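Local coordinates for DUAL specificity protein phosphatase 14 (PDB 2WGP) that removes phosphate from tyrosine, serine and threonine residues of proteins, inactivating the MAP kinases ERK, JNK and p38 and damping T-cell receptor signalling, at residues A27-T30 / S31-L35; H109-G113 / V114-A118. All blocks are in the same frame, centred on the assembly; numbering follows the deposited sequence.

Contact 1 of 2, residues A27-T30 / S31-L35; sequences AQIT and SSLFL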
ATOM      1  N   ALA A  27      -8.572  34.931  11.573  1.00 25.04           N
ATOM      2  CA  ALA A  27      -7.407  35.736  11.189  1.00 25.12           C
ATOM      3  C   ALA A  27      -7.670  36.350   9.841  1.00 24.97           C
ATOM      4  O   ALA A  27      -8.192  35.668   8.949  1.00 24.25           O
ATOM      5  CB  ALA A  27      -6.144  34.879  11.127  1.00 25.08           C
ATOM      6  N   GLN A  28      -7.275  37.612   9.680  1.00 24.61           N
ATOM      7  CA  GLN A  28      -7.337  38.263   8.388  1.00 25.91           C
ATOM      8  C   GLN A  28      -6.090  37.959   7.563  1.00 25.54           C
ATOM      9  O   GLN A  28      -4.957  38.099   8.054  1.00 25.07           O
ATOM     10  CB  GLN A  28      -7.474  39.773   8.554  1.00 26.19           C
ATOM     11  CG  GLN A  28      -7.891  40.450   7.260  1.00 27.15           C
ATOM     12  CD  GLN A  28      -8.327  41.875   7.478  1.00 29.01           C
ATOM     13  OE1 GLN A  28      -8.190  42.421   8.566  1.00 30.21           O
ATOM     14  NE2 GLN A  28      -8.867  42.487   6.432  1.00 30.93           N
ATOM     15  N   ILE A  29      -6.309  37.540   6.317  1.00 25.34           N
ATOM     16  CA  ILE A  29      -5.217  37.237   5.354  1.00 25.73           C
ATOM     17  C   ILE A  29      -5.027  38.372   4.350  1.00 25.75           C
ATOM     18  O   ILE A  29      -3.904  38.798   4.091  1.00 26.10           O
ATOM     19  CB  ILE A  29      -5.498  35.897   4.582  1.00 26.08           C
ATOM     20  CG1 ILE A  29      -5.785  34.743   5.564  1.00 25.41           C
ATOM     21  CG2 ILE A  29      -4.324  35.530   3.626  1.00 25.42           C
ATOM     22  CD1 ILE A  29      -4.889  34.658   6.824  1.00 26.77           C
ATOM     23  N   THR A  30      -6.129  38.869   3.802  1.00 26.09           N
ATOM     24  CA  THR A  30      -6.111  40.051   2.938  1.00 26.68           C
ATOM     25  C   THR A  30      -7.293  40.916   3.333  1.00 27.32           C
ATOM     26  O   THR A  30      -8.083  40.503   4.166  1.00 28.24           O
ATOM     27  CB  THR A  30      -6.222  39.680   1.438  1.00 25.98           C
ATOM     28  OG1 THR A  30      -7.575  39.344   1.142  1.00 24.89           O
ATOM     29  CG2 THR A  30      -5.322  38.509   1.083  1.00 27.15           C
ATOM     30  N   SER A  31      -7.452  42.081   2.703  1.00 28.39           N
ATOM     31  CA  SER A  31      -8.614  42.952   2.950  1.00 29.13           C
ATOM     32  C   SER A  31      -9.979  42.250   2.783  1.00 29.11           C
ATOM     33  O   SER A  31     -10.953  42.602   3.455  1.00 30.16           O
ATOM     34  CB  SER A  31      -8.536  44.232   2.084  1.00 30.21           C
ATOM     35  OG  SER A  31      -8.738  43.985   0.689  1.00 33.02           O
ATOM     36  N   SER A  32     -10.042  41.228   1.933  1.00 27.60           N
ATOM     37  CA  SER A  32     -11.300  40.570   1.623  1.00 27.83           C
ATOM     38  C   SER A  32     -11.311  39.070   1.935  1.00 26.61           C
ATOM     39  O   SER A  32     -12.189  38.349   1.449  1.00 26.04           O
ATOM     40  CB  SER A  32     -11.582  40.773   0.141  1.00 28.19           C
ATOM     41  OG  SER A  32     -10.684  39.984  -0.612  1.00 30.59           O
ATOM     42  N   LEU A  33     -10.346  38.605   2.734  1.00 25.44           N
ATOM     43  CA  LEU A  33     -10.223  37.168   3.017  1.00 24.69           C
ATOM     44  C   LEU A  33      -9.836  36.941   4.456  1.00 24.66           C
ATOM     45  O   LEU A  33      -8.815  37.472   4.941  1.00 24.06           O
ATOM     46  CB  LEU A  33      -9.213  36.468   2.079  1.00 24.67           C
ATOM     47  CG  LEU A  33      -8.926  34.971   2.301  1.00 24.38           C
ATOM     48  CD1 LEU A  33     -10.161  34.127   2.017  1.00 24.07           C
ATOM     49  CD2 LEU A  33      -7.745  34.474   1.465  1.00 24.90           C
ATOM     50  N   PHE A  34     -10.653  36.120   5.120  1.00 24.23           N
ATOM     51  CA  PHE A  34     -10.385  35.694   6.470  1.00 24.72           C
ATOM     52  C   PHE A  34     -10.391  34.171   6.522  1.00 24.72           C
ATOM     53  O   PHE A  34     -11.099  33.502   5.747  1.00 24.89           O
ATOM     54  CB  PHE A  34     -11.439  36.242   7.423  1.00 24.18           C
ATOM     55  CG  PHE A  34     -11.496  37.746   7.454  1.00 24.95           C
ATOM     56  CD1 PHE A  34     -10.891  38.457   8.502  1.00 25.83           C
ATOM     57  CD2 PHE A  34     -12.154  38.455   6.450  1.00 25.54           C
ATOM     58  CE1 PHE A  34     -10.945  39.853   8.537  1.00 24.96           C
ATOM     59  CE2 PHE A  34     -12.187  39.849   6.477  1.00 25.95           C
ATOM     60  CZ  PHE A  34     -11.577  40.537   7.521  1.00 23.89           C
ATOM     61  N   LEU A  35      -9.622  33.633   7.462  1.00 25.44           N
ATOM     62  CA  LEU A  35      -9.535  32.200   7.712  1.00 26.37           C
ATOM     63  C   LEU A  35      -9.963  31.933   9.158  1.00 26.59           C
ATOM     64  O   LEU A  35      -9.606  32.694  10.078  1.00 25.37           O
ATOM     65  CB  LEU A  35      -8.086  31.764   7.516  1.00 29.03           C
ATOM     66  CG  LEU A  35      -7.572  30.375   7.849  1.00 28.53           C
ATOM     67  CD1 LEU A  35      -6.125  30.242   7.448  1.00 30.69           C
ATOM     68  CD2 LEU A  35      -7.757  30.021   9.324  1.00 34.98           C
TER

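Contact 2 of 2, residues H109-G113 / V114-A118; sequences HCAAG and VSRSA. With PO4 (phosphate ion), chain C.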
ATOM      1  N   HIS A 109     -13.571  28.820   6.305  1.00 22.03           N
ATOM      2  CA  HIS A 109     -13.440  28.127   7.589  1.00 22.21           C
ATOM      3  C   HIS A 109     -13.409  26.622   7.404  1.00 22.37           C
ATOM      4  O   HIS A 109     -13.917  26.076   6.404  1.00 23.24           O
ATOM      5  CB  HIS A 109     -14.513  28.544   8.625  1.00 22.29           C
ATOM      6  CG  HIS A 109     -15.837  27.837   8.500  1.00 24.77           C
ATOM      7  ND1 HIS A 109     -16.061  26.560   8.988  1.00 23.07           N
ATOM      8  CD2 HIS A 109     -17.021  28.259   7.990  1.00 24.90           C
ATOM      9  CE1 HIS A 109     -17.319  26.223   8.751  1.00 26.19           C
ATOM     10  NE2 HIS A 109     -17.922  27.233   8.148  1.00 24.84           N
ATOM     11  N   CYS A 110     -12.804  25.952   8.370  1.00 22.17           N
ATOM     12  CA  CYS A 110     -12.900  24.497   8.475  1.00 22.40           C
ATOM     13  C   CYS A 110     -13.325  24.199   9.917  1.00 23.15           C
ATOM     14  O   CYS A 110     -14.182  24.912  10.449  1.00 24.59           O
ATOM     15  CB  CYS A 110     -11.581  23.855   8.039  1.00 22.72           C
ATOM     16  SG  CYS A 110     -10.077  24.576   8.711  1.00 23.46           S
ATOM     17  N   ALA A 111     -12.757  23.175  10.559  1.00 23.55           N
ATOM     18  CA  ALA A 111     -13.068  22.847  11.951  1.00 22.95           C
ATOM     19  C   ALA A 111     -12.050  23.534  12.862  1.00 22.57           C
ATOM     20  O   ALA A 111     -12.394  24.414  13.637  1.00 21.99           O
ATOM     21  CB  ALA A 111     -13.053  21.316  12.179  1.00 22.30           C
ATOM     22  N   ALA A 112     -10.784  23.194  12.654  1.00 22.33           N
ATOM     23  CA  ALA A 112      -9.673  23.654  13.484  1.00 22.64           C
ATOM     24  C   ALA A 112      -8.987  24.924  12.998  1.00 22.21           C
ATOM     25  O   ALA A 112      -8.187  25.499  13.714  1.00 22.66           O
ATOM     26  CB  ALA A 112      -8.631  22.500  13.640  1.00 21.38           C
ATOM     27  N   GLY A 113      -9.296  25.385  11.793  1.00 23.08           N
ATOM     28  CA  GLY A 113      -8.576  26.514  11.231  1.00 23.06           C
ATOM     29  C   GLY A 113      -7.089  26.240  10.997  1.00 22.88           C
ATOM     30  O   GLY A 113      -6.282  27.175  10.967  1.00 23.46           O
ATOM     31  N   VAL A 114      -6.735  24.971  10.790  1.00 22.12           N
ATOM     32  CA  VAL A 114      -5.352  24.527  10.693  1.00 21.76           C
ATOM     33  C   VAL A 114      -4.930  24.038   9.278  1.00 21.83           C
ATOM     34  O   VAL A 114      -3.837  24.365   8.787  1.00 21.53           O
ATOM     35  CB  VAL A 114      -5.103  23.406  11.768  1.00 21.25           C
ATOM     36  CG1 VAL A 114      -3.795  22.676  11.545  1.00 21.96           C
ATOM     37  CG2 VAL A 114      -5.126  23.992  13.170  1.00 21.32           C
ATOM     38  N   SER A 115      -5.779  23.230   8.640  1.00 22.46           N
ATOM     39  CA  SER A 115      -5.395  22.470   7.452  1.00 21.92           C
ATOM     40  C   SER A 115      -6.263  22.779   6.215  1.00 22.23           C
ATOM     41  O   SER A 115      -5.775  23.392   5.262  1.00 21.49           O
ATOM     42  CB  SER A 115      -5.380  20.973   7.774  1.00 22.61           C
ATOM     43  OG  SER A 115      -5.061  20.183   6.634  1.00 22.85           O
ATOM     44  N   ARG A 116      -7.540  22.415   6.243  1.00 21.88           N
ATOM     45  CA  ARG A 116      -8.393  22.590   5.056  1.00 22.54           C
ATOM     46  C   ARG A 116      -8.501  24.063   4.612  1.00 21.44           C
ATOM     47  O   ARG A 116      -8.244  24.380   3.446  1.00 21.96           O
ATOM     48  CB  ARG A 116      -9.798  21.993   5.259  1.00 22.29           C
ATOM     49  CG  ARG A 116      -9.860  20.468   5.175  1.00 23.53           C
ATOM     50  CD  ARG A 116     -11.201  19.932   5.648  1.00 22.31           C
ATOM     51  NE  ARG A 116     -11.342  20.071   7.097  1.00 24.03           N
ATOM     52  CZ  ARG A 116     -12.327  19.535   7.816  1.00 22.49           C
ATOM     53  NH1 ARG A 116     -13.312  18.852   7.251  1.00 23.50           N
ATOM     54  NH2 ARG A 116     -12.366  19.756   9.110  1.00 21.35           N
ATOM     55  N   SER A 117      -8.903  24.953   5.517  1.00 21.54           N
ATOM     56  CA  SER A 117      -9.057  26.376   5.174  1.00 21.15           C
ATOM     57  C   SER A 117      -7.736  27.039   4.783  1.00 21.21           C
ATOM     58  O   SER A 117      -7.681  27.794   3.794  1.00 21.90           O
ATOM     59  CB  SER A 117      -9.792  27.154   6.265  1.00 21.07           C
ATOM     60  OG  SER A 117      -9.084  27.189   7.485  1.00 21.90           O
ATOM     61  N   ALA A 118      -6.683  26.759   5.541  1.00 20.94           N
ATOM     62  CA  ALA A 118      -5.348  27.312   5.249  1.00 21.01           C
ATOM     63  C   ALA A 118      -4.908  26.915   3.863  1.00 20.61           C
ATOM     64  O   ALA A 118      -4.310  27.723   3.144  1.00 20.46           O
ATOM     65  CB  ALA A 118      -4.311  26.798   6.284  1.00 21.64           C
TER
HETATM   66  P   PO4 C 200      -8.950  21.167   9.796  1.00 19.16           P
HETATM   67  O1  PO4 C 200      -8.966  20.898   8.318  1.00 17.20           O
HETATM   68  O2  PO4 C 200     -10.283  21.247  10.484  1.00 17.27           O
HETATM   69  O3  PO4 C 200      -8.280  22.516  10.050  1.00 19.72           O
HETATM   70  O4  PO4 C 200      -8.098  20.120  10.516  1.00 19.98           O

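Contact 1 of 2, residues A27-T30 / S31-L35
Q28 carries CG anti to its own backbone N (chi1 -166°) and stays extended beyond it, while F34 swings CG beside the backbone N (chi1 -61°). These two torsions bring the glutamine chain and the phenyl ring together on one face of a beta hairpin. The hairpin joins strands 26-28 and 33-36, at one edge of the central sheet of the phosphatase domain. Q28 and F34 form a non-hydrogen-bonded antiparallel pair. The whole length of the glutamine runs along the ring, with Q28 CG 3.4 Å from F34 CE1. Its amide lies 22° from the ring plane, and Q28 NE2 comes 3.5 Å from F34 CZ. With an alanine at F34 the ring would be gone, and the Q28 chain would probably lose its packing surface, leaving the bond from NE2 to T30 O less well fixed.

A27 and L35 are bound in both directions, N to O and O to N. After them the register shifts at a classic beta bulge. I29 and T30 both face L33, and L33 O accepts from I29 N at 2.9 Å and from T30 N. On the face opposite the ring, I29 and L33 lie side by side, I29 CB 4.1 Å from L33 CD2. L125 of helix 116-129 packs on I29 there, and Y124 of the same helix on L33.

A type I turn from T30 to L33 closes the hairpin. S32 N donates to T30 OG1 at 3.2 Å. T30 O is gripped from opposite faces of its plane: Q28 NE2 reaches it at 3.1 Å from one, and L33 N at 3.3 Å from the other.

Contact 2 of 2, residues H109-G113 / V114-A118
The phosphate-binding loop of the phosphatase active site curls round a phosphate ion here, with C110 at its base. C110 is the residue that becomes the phosphocysteine intermediate. Its SG lies 3.0 Å from PO4 O3. S117 N donates to C110 SG at 3.4 Å, a bond from the first turn of the helix. S117 OG lies 3.1 Å from C110 SG, but this hydroxyl is buried and has no hydrogen-bond partner in the model. S117 turns OG between its backbone N and carbonyl carbon (chi1 64°), which brings the hydroxyl beside the sulfur.

The backbone N-H groups point inward. A111 N and A112 N both donate to PO4 O2, the second almost straight at 174°. V114 N and S115 N share PO4 O3, and R116 N binds PO4 O1. This is the P-loop of the protein-tyrosine phosphatases, the CX5R signature that runs from C110 to R116 between strand 106-109 and helix 116-129. The start of that helix faces the anion, so its dipole probably helps to hold the negative charge.

R116 adds a two-pronged grip. Its chain bends at chi3 (-71°), turning the edge of the guanidinium, with NE and NH2, toward the ion. R116 NE meets PO4 O1 at 2.8 Å, and R116 NH2 meets PO4 O2 at 2.9 Å, in the guanidinium plane. R116 NH1 makes a salt bridge with E61 and a bond to the carbonyl of L77; together these probably limit the rotation of the group. S115 OG is bonded to D79 and to the backbone of N150.

G113 has a positive phi, a conformation that favours glycine. A112 CB packs 3.8 Å from V114 CG2, and I60 of the second subunit touches both residues. H109 ND1 donates to C110 O at 2.9 Å, nearly in the plane of its ring.

Contact 1 closes well before contact 2 opens along the chain, and their centres lie about 13 Å apart. L35, near the end of strand 33-36, joins them. L35 CG lies 3.5 Å from S117 OG, the hydroxyl beside the catalytic sulfur. L35 CD2 is 3.6 Å from G113 O, and L35 CD1 is 3.7 Å from A118 CA. The side chain of L35 is about 6 Å from that of C110. The hairpin therefore packs through L35 against the P-loop and the start of helix 116-129, and does not touch the ion. Strand 33-36 also lies beside strand 106-109, which leads into the P-loop. R144 links the two further: it touches A27 and L35 and bonds the carbonyls of A112 and G113.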